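Side-chain contact in ectoine dioxygenase (Sphingopyxis alaskensis, PDB 4MHR), which hydroxylates L-ectoine to 5-hydroxyectoine with iron(II), 2-oxoglutarate and molecular oxygen, making an osmolyte that helps the organism survive extreme osmotic stress: residues Glu156-His159 with Val160-Met164. Sequence-based numbering, arbitrary orientation.
Sequences ETWH and VEDGM
V160 N and E161 N bond back to E156 O and T157 O, four residues earlier, as the helix runs through its closing turn. W158 O then takes two donors, D162 N at 3.0 Å and M164 N at 3.0 Å, which reach it from opposite faces of its carbonyl plane. G163, with positive phi, turns the chain out of the helix; its N makes a weak bond to H159 O. H159 reaches across this exit: a chi1 of 179° swings the imidazole away from the backbone N and out to the M164 carbonyl, where ND1 donates to M164 O at 2.7 Å, nearly in the ring plane. NE2 bonds to D11, and F282 stacks on the ring, fixing its rotation further. With an alanine here, M164 O and D11 would probably lose their imidazole partner and a gap would open beside F282. Two side chains come obliquely to the same side of the W158 indole. Methyl CE of M164 rests 3.8 Å from CE3 of W158, and its SD makes an oblique Met-aromatic contact. D162 OD2 lies 3.2 Å from W158 CD1, its carboxylate 27° from the indole plane, while R288 forms a salt bridge with the same oxygen. Towards the N-terminal loop, T157 CG2 packs on E161 CD (3.9 Å), and V160 CG2 lies alongside the E156 carboxylate; R16 forms salt bridges with both glutamates, and S15 also hydrogen-bonds E156 OE2. The helix thus sets W158, important for ectoine stabilization, beside ectoine-binding Q135 and iron ligand D154 in the cupin-fold active site of this dioxygenase, with its facial triad of two histidines and one carboxylate.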
# COMPACT_ATOMS: atom_id res chain seq x y z
N GLU A 156 2.72 -10.39 -4.94
CA GLU A 156 3.11 -11.27 -6.05
C GLU A 156 4.16 -10.56 -6.92
O GLU A 156 5.15 -11.19 -7.32
CB GLU A 156 1.92 -11.73 -6.88
CG GLU A 156 2.19 -12.88 -7.85
CD GLU A 156 2.69 -12.43 -9.25
OE1 GLU A 156 2.75 -11.23 -9.48
OE2 GLU A 156 3.09 -13.32 -10.08
N THR A 157 3.98 -9.24 -7.13
CA THR A 157 5.02 -8.44 -7.77
C THR A 157 6.27 -8.24 -6.94
O THR A 157 7.40 -8.39 -7.46
CB THR A 157 4.47 -7.10 -8.21
OG1 THR A 157 3.49 -7.36 -9.20
CG2 THR A 157 5.57 -6.13 -8.75
N TRP A 158 6.11 -7.85 -5.69
CA TRP A 158 7.27 -7.64 -4.83
C TRP A 158 8.15 -8.90 -4.73
O TRP A 158 9.36 -8.82 -4.73
CB TRP A 158 6.86 -7.09 -3.45
CG TRP A 158 6.21 -5.75 -3.54
CD1 TRP A 158 6.31 -4.85 -4.60
CD2 TRP A 158 5.33 -5.15 -2.58
NE1 TRP A 158 5.56 -3.74 -4.34
CE2 TRP A 158 4.95 -3.87 -3.11
CE3 TRP A 158 4.79 -5.56 -1.35
CZ2 TRP A 158 4.09 -2.99 -2.44
CZ3 TRP A 158 3.90 -4.72 -0.68
CH2 TRP A 158 3.53 -3.44 -1.23
N HIS A 159 7.53 -10.04 -4.69
CA HIS A 159 8.25 -11.28 -4.59
C HIS A 159 8.93 -11.62 -5.94
O HIS A 159 10.16 -11.75 -6.02
CB HIS A 159 7.26 -12.35 -4.22
CG HIS A 159 7.86 -13.71 -4.11
ND1 HIS A 159 8.69 -14.08 -3.06
CD2 HIS A 159 7.78 -14.78 -4.92
CE1 HIS A 159 9.06 -15.33 -3.24
NE2 HIS A 159 8.51 -15.79 -4.35
N VAL A 160 8.12 -11.73 -7.00
CA VAL A 160 8.61 -12.16 -8.33
C VAL A 160 9.60 -11.15 -8.88
O VAL A 160 10.69 -11.54 -9.35
CB VAL A 160 7.49 -12.39 -9.35
CG1 VAL A 160 8.08 -12.60 -10.77
CG2 VAL A 160 6.69 -13.59 -8.95
N GLU A 161 9.27 -9.87 -8.79
CA GLU A 161 10.13 -8.84 -9.36
C GLU A 161 11.15 -8.18 -8.44
O GLU A 161 12.19 -7.75 -8.91
CB GLU A 161 9.30 -7.77 -10.09
CG GLU A 161 8.28 -8.36 -11.07
CD GLU A 161 7.52 -7.31 -11.89
OE1 GLU A 161 8.03 -6.21 -12.05
OE2 GLU A 161 6.41 -7.61 -12.37
N ASP A 162 10.91 -8.08 -7.14
CA ASP A 162 11.83 -7.36 -6.31
C ASP A 162 12.63 -8.29 -5.37
O ASP A 162 13.58 -7.84 -4.72
CB ASP A 162 11.15 -6.28 -5.45
CG ASP A 162 10.42 -5.26 -6.25
OD1 ASP A 162 10.97 -4.82 -7.29
OD2 ASP A 162 9.26 -4.87 -5.82
N GLY A 163 12.25 -9.55 -5.33
CA GLY A 163 12.87 -10.56 -4.44
C GLY A 163 12.41 -10.55 -3.00
O GLY A 163 13.14 -11.06 -2.12
N MET A 164 11.19 -10.04 -2.72
CA MET A 164 10.73 -9.99 -1.31
C MET A 164 10.35 -11.38 -1.00
O MET A 164 9.46 -11.92 -1.63
CB MET A 164 9.58 -8.97 -1.08
CG MET A 164 8.96 -9.02 0.27
SD MET A 164 7.53 -7.93 0.48
CE MET A 164 8.16 -6.30 0.23